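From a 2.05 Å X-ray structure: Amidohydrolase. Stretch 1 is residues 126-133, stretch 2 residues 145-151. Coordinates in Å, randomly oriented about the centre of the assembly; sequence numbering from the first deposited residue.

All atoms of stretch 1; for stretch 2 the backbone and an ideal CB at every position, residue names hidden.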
ATOM      1  N   GLY B 126       4.564  -4.485  20.573  1.00 12.95           N
ATOM      2  CA  GLY B 126       5.357  -3.607  21.433  1.00 13.49           C
ATOM      3  C   GLY B 126       4.612  -2.336  21.651  1.00 13.47           C
ATOM      4  O   GLY B 126       4.599  -1.469  20.791  1.00 15.70           O
ATOM      5  N   GLU B 127       3.881  -2.270  22.753  1.00 14.29           N
ATOM      6  CA  GLU B 127       3.009  -1.148  23.048  1.00 14.57           C
ATOM      7  C   GLU B 127       3.780  -0.041  23.770  1.00 14.62           C
ATOM      8  O   GLU B 127       4.121  -0.158  24.931  1.00 14.90           O
ATOM      9  CB  GLU B 127       1.817  -1.581  23.891  1.00 14.85           C
ATOM     10  CG  GLU B 127       0.776  -0.491  24.103  1.00 15.16           C
ATOM     11  CD  GLU B 127       0.149   0.040  22.815  1.00 15.52           C
ATOM     12  OE1 GLU B 127      -0.062  -0.747  21.855  1.00 15.74           O
ATOM     13  OE2 GLU B 127      -0.144   1.257  22.773  1.00 15.65           O
ATOM     14  N   PHE B 128       4.033   1.016  23.027  1.00 14.67           N
ATOM     15  CA  PHE B 128       4.843   2.149  23.442  1.00 15.25           C
ATOM     16  C   PHE B 128       3.806   3.093  24.042  1.00 16.20           C
ATOM     17  O   PHE B 128       3.181   3.921  23.336  1.00 17.93           O
ATOM     18  CB  PHE B 128       5.522   2.713  22.177  1.00 14.56           C
ATOM     19  CG  PHE B 128       6.578   3.760  22.415  1.00 14.50           C
ATOM     20  CD1 PHE B 128       6.226   5.082  22.651  1.00 15.31           C
ATOM     21  CD2 PHE B 128       7.903   3.457  22.275  1.00 14.52           C
ATOM     22  CE1 PHE B 128       7.207   6.076  22.796  1.00 15.46           C
ATOM     23  CE2 PHE B 128       8.882   4.428  22.413  1.00 15.00           C
ATOM     24  CZ  PHE B 128       8.534   5.744  22.672  1.00 15.30           C
ATOM     25  N   HIS B 129       3.634   2.945  25.352  1.00 17.08           N
ATOM     26  CA  HIS B 129       2.435   3.364  26.035  1.00 18.42           C
ATOM     27  C   HIS B 129       2.616   4.634  26.837  1.00 19.31           C
ATOM     28  O   HIS B 129       3.290   4.618  27.891  1.00 18.65           O
ATOM     29  CB  HIS B 129       2.024   2.244  26.991  1.00 18.56           C
ATOM     30  CG  HIS B 129       0.849   2.593  27.841  1.00 19.19           C
ATOM     31  ND1 HIS B 129      -0.333   2.921  27.312  1.00 19.66           N
ATOM     32  CD2 HIS B 129       0.707   2.680  29.227  1.00 20.02           C
ATOM     33  CE1 HIS B 129      -1.207   3.179  28.304  1.00 20.28           C
ATOM     34  NE2 HIS B 129      -0.570   3.036  29.477  1.00 20.05           N
ATOM     35  N   TYR B 130       2.035   5.728  26.373  1.00 19.98           N
ATOM     36  CA  TYR B 130       2.201   7.001  27.090  1.00 21.97           C
ATOM     37  C   TYR B 130       0.923   7.655  27.605  1.00 21.18           C
ATOM     38  O   TYR B 130       0.980   8.734  28.172  1.00 20.55           O
ATOM     39  CB  TYR B 130       3.025   8.015  26.275  1.00 23.10           C
ATOM     40  CG  TYR B 130       2.527   8.408  24.912  1.00 24.42           C
ATOM     41  CD1 TYR B 130       1.553   9.388  24.750  1.00 26.22           C
ATOM     42  CD2 TYR B 130       3.106   7.881  23.767  1.00 26.55           C
ATOM     43  CE1 TYR B 130       1.129   9.783  23.486  1.00 27.40           C
ATOM     44  CE2 TYR B 130       2.698   8.283  22.500  1.00 27.44           C
ATOM     45  CZ  TYR B 130       1.721   9.229  22.365  1.00 27.63           C
ATOM     46  OH  TYR B 130       1.323   9.618  21.108  1.00 27.57           O
ATOM     47  N   LEU B 131      -0.217   7.011  27.408  1.00 20.97           N
ATOM     48  CA  LEU B 131      -1.469   7.564  27.832  1.00 22.03           C
ATOM     49  C   LEU B 131      -1.740   7.032  29.236  1.00 22.11           C
ATOM     50  O   LEU B 131      -2.364   5.971  29.412  1.00 21.87           O
ATOM     51  CB  LEU B 131      -2.555   7.161  26.856  1.00 22.82           C
ATOM     52  CG  LEU B 131      -3.951   7.675  27.137  1.00 25.02           C
ATOM     53  CD1 LEU B 131      -3.984   9.187  27.286  1.00 25.77           C
ATOM     54  CD2 LEU B 131      -4.881   7.166  26.025  1.00 24.00           C
ATOM     55  N   HIS B 132      -1.237   7.759  30.241  1.00 22.02           N
ATOM     56  CA  HIS B 132      -1.181   7.237  31.608  1.00 21.41           C
ATOM     57  C   HIS B 132      -2.289   7.677  32.519  1.00 22.64           C
ATOM     58  O   HIS B 132      -2.928   6.850  33.151  1.00 23.18           O
ATOM     59  CB  HIS B 132       0.134   7.624  32.276  1.00 20.95           C
ATOM     60  CG  HIS B 132       1.355   7.051  31.615  1.00 20.40           C
ATOM     61  ND1 HIS B 132       1.514   5.724  31.411  1.00 20.09           N
ATOM     62  CD2 HIS B 132       2.529   7.667  31.157  1.00 19.68           C
ATOM     63  CE1 HIS B 132       2.723   5.509  30.842  1.00 19.52           C
ATOM     64  NE2 HIS B 132       3.332   6.697  30.669  1.00 18.80           N
ATOM     65  N   HIS B 133      -2.477   8.989  32.651  1.00 22.56           N
ATOM     66  CA  HIS B 133      -3.251   9.536  33.752  1.00 23.41           C
ATOM     67  C   HIS B 133      -4.638   9.945  33.336  1.00 24.33           C
ATOM     68  O   HIS B 133      -5.005   9.843  32.166  1.00 22.91           O
ATOM     69  CB  HIS B 133      -2.463  10.690  34.361  1.00 22.90           C
ATOM     70  CG  HIS B 133      -1.059  10.293  34.768  1.00 22.26           C
ATOM     71  ND1 HIS B 133      -0.811   9.248  35.583  1.00 21.29           N
ATOM     72  CD2 HIS B 133       0.177  10.859  34.461  1.00 21.33           C
ATOM     73  CE1 HIS B 133       0.523   9.148  35.764  1.00 20.72           C
ATOM     74  NE2 HIS B 133       1.117  10.134  35.081  1.00 20.51           N
ATOM     75  N   UNK B 145      -3.524   1.976  35.875  1.00 21.82           N
ATOM     76  CA  UNK B 145      -4.831   1.723  35.233  1.00 22.56           C
ATOM     77  C   UNK B 145      -4.768   1.547  33.697  1.00 21.35           C
ATOM     78  O   UNK B 145      -5.261   0.551  33.173  1.00 21.34           O
ATOM     79  CB  UNK B 145      -5.778   2.880  35.559  1.00 22.56           C
ATOM     80  N   UNK B 146      -4.180   2.503  32.987  1.00 20.33           N
ATOM     81  CA  UNK B 146      -4.222   2.476  31.524  1.00 20.66           C
ATOM     82  C   UNK B 146      -3.372   1.348  30.959  1.00 20.39           C
ATOM     83  O   UNK B 146      -3.771   0.715  29.977  1.00 19.80           O
ATOM     84  CB  UNK B 146      -3.750   3.816  30.955  1.00 20.66           C
ATOM     85  N   UNK B 147      -2.236   1.061  31.605  1.00 20.24           N
ATOM     86  CA  UNK B 147      -1.391  -0.097  31.224  1.00 19.14           C
ATOM     87  C   UNK B 147      -2.117  -1.410  31.502  1.00 19.40           C
ATOM     88  O   UNK B 147      -1.997  -2.375  30.714  1.00 18.04           O
ATOM     89  CB  UNK B 147      -0.062  -0.070  31.981  1.00 19.14           C
ATOM     90  N   UNK B 148      -2.876  -1.460  32.600  1.00 20.25           N
ATOM     91  CA  UNK B 148      -3.684  -2.635  32.911  1.00 21.04           C
ATOM     92  C   UNK B 148      -4.738  -2.899  31.809  1.00 20.78           C
ATOM     93  O   UNK B 148      -5.071  -4.053  31.503  1.00 19.58           O
ATOM     94  CB  UNK B 148      -4.368  -2.452  34.267  1.00 21.04           C
ATOM     95  N   UNK B 149      -5.293  -1.820  31.258  1.00 20.43           N
ATOM     96  CA  UNK B 149      -6.253  -1.949  30.143  1.00 20.09           C
ATOM     97  C   UNK B 149      -5.615  -2.546  28.883  1.00 18.35           C
ATOM     98  O   UNK B 149      -6.236  -3.385  28.189  1.00 17.00           O
ATOM     99  CB  UNK B 149      -6.850  -0.580  29.809  1.00 20.09           C
ATOM    100  N   UNK B 150      -4.379  -2.124  28.602  1.00 17.56           N
ATOM    101  CA  UNK B 150      -3.597  -2.673  27.489  1.00 16.65           C
ATOM    102  C   UNK B 150      -3.418  -4.157  27.693  1.00 16.64           C
ATOM    103  O   UNK B 150      -3.730  -4.964  26.800  1.00 16.49           O
ATOM    104  CB  UNK B 150      -2.238  -1.981  27.367  1.00 16.65           C
ATOM    105  N   UNK B 151      -2.961  -4.527  28.887  1.00 16.33           N
ATOM    106  CA  UNK B 151      -2.744  -5.915  29.188  1.00 16.77           C
ATOM    107  C   UNK B 151      -4.040  -6.748  29.136  1.00 17.01           C
ATOM    108  O   UNK B 151      -4.013  -7.874  28.635  1.00 16.55           O
ATOM    109  CB  UNK B 151      -2.095  -6.035  30.568  1.00 16.77           C
TER

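Residues 126-129 form a strand and stretch 2 is helical, running nearly antiparallel to it, at 161°, with an axial closest approach of 10.6 Å; the loop after the strand bends past position 146.

At position 145 the CA-to-CB bond points sideways and the ideal CB lies 5.4 Å from His132 O, so stretch 1 sets little constraint and many side chains would fit, polar ones included. The residue is Glu145, whose end leads away from stretch 1.

Position 146 is the most confined. Its CB points toward stretch 1, and the ideal CB is only 3.0 Å from Leu131 O and 3.6 Å from His129 NE2. Branching at CB would add bulk where there is already crowding, whereas a flexible, unbranched apolar chain could run along the loop toward the side chain of Leu131. Met146 does this with chi1 and chi2 both m. Its CB keeps the tight 3.0 Å approach to Leu131 O, its CG lies 3.5 Å from His132 O, and its CE makes apolar contact with Leu131 CG at 4.3 Å. The backbone is tied in as well: a water accepts a hydrogen bond from Met146 N (2.8 Å) and donates one to His132 O (2.7 Å).

At 147 CB points sideways, and its ideal position is 4.0 Å from His129 CD2. A small side chain suits the site. Ala147 places its CB 3.9 Å from His129 CD2. Its backbone N is 3.3 Å from His129 NE2, but the angle is too poor for a hydrogen bond.

Position 148 points away and 149 sideways, both with ideal CB atoms beyond 5.5 Å of stretch 1; polar or charged residues are equally acceptable there. Asp148 makes no contact with stretch 1. Arg149, one helical turn after Glu145, forms a salt bridge with it, NE to OE2 at 2.9 Å, supplemented by a weak hydrogen bond from Arg149 NH2 to Glu145 OE2 at 3.4 Å.

Position 150 again points toward the strand, its ideal CB 4.7 Å from Glu127 CG and 5.3 Å from His129 ND1. That gap accommodates a medium-sized aliphatic group, such as valine, leucine or isoleucine. The deposited Ile150 packs CG2 against the aliphatic Glu127 CG at 3.8 Å, while its CG1 comes within 4.0 Å of His129 ND1.

Position 151 is out of reach of stretch 1, which therefore leaves the choice open; it is Ala151.

Stretch 2 (145-151) EMADRIA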
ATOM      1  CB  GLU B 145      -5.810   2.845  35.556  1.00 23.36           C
ATOM      2  CG  GLU B 145      -7.206   2.646  34.986  1.00 24.52           C
ATOM      3  CD  GLU B 145      -7.923   1.424  35.526  1.00 26.03           C
ATOM      4  OE1 GLU B 145      -7.754   1.105  36.733  1.00 28.61           O
ATOM      5  OE2 GLU B 145      -8.639   0.763  34.749  1.00 26.06           O
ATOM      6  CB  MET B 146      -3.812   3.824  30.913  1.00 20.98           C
ATOM      7  CG  MET B 146      -4.911   4.876  31.002  1.00 22.09           C
ATOM      8  SD  MET B 146      -6.295   4.458  29.942  1.00 22.02           S
ATOM      9  CE  MET B 146      -7.037   6.054  29.621  1.00 23.61           C
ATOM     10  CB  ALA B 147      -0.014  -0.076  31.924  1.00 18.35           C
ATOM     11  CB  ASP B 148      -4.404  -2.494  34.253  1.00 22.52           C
ATOM     12  CG  ASP B 148      -3.456  -2.271  35.440  1.00 23.86           C
ATOM     13  OD1 ASP B 148      -2.209  -2.334  35.332  1.00 23.86           O
ATOM     14  OD2 ASP B 148      -4.003  -2.004  36.522  1.00 26.28           O
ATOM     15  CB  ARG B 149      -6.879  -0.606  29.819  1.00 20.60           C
ATOM     16  CG  ARG B 149      -7.698  -0.028  30.970  1.00 22.25           C
ATOM     17  CD  ARG B 149      -8.901  -0.905  31.291  1.00 23.77           C
ATOM     18  NE  ARG B 149      -9.737  -0.296  32.313  1.00 25.50           N
ATOM     19  CZ  ARG B 149     -11.038  -0.543  32.491  1.00 27.07           C
ATOM     20  NH1 ARG B 149     -11.720  -1.376  31.703  1.00 27.82           N
ATOM     21  NH2 ARG B 149     -11.680   0.070  33.469  1.00 28.70           N
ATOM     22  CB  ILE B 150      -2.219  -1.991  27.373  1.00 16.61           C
ATOM     23  CG1 ILE B 150      -2.365  -0.532  26.965  1.00 17.00           C
ATOM     24  CG2 ILE B 150      -1.299  -2.738  26.423  1.00 15.64           C
ATOM     25  CD1 ILE B 150      -3.231  -0.284  25.745  1.00 17.70           C
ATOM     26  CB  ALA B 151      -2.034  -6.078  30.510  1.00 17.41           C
TER
HETATM   27  O   HOH W   1      -2.352   4.386  34.077  1.00 20.38           O
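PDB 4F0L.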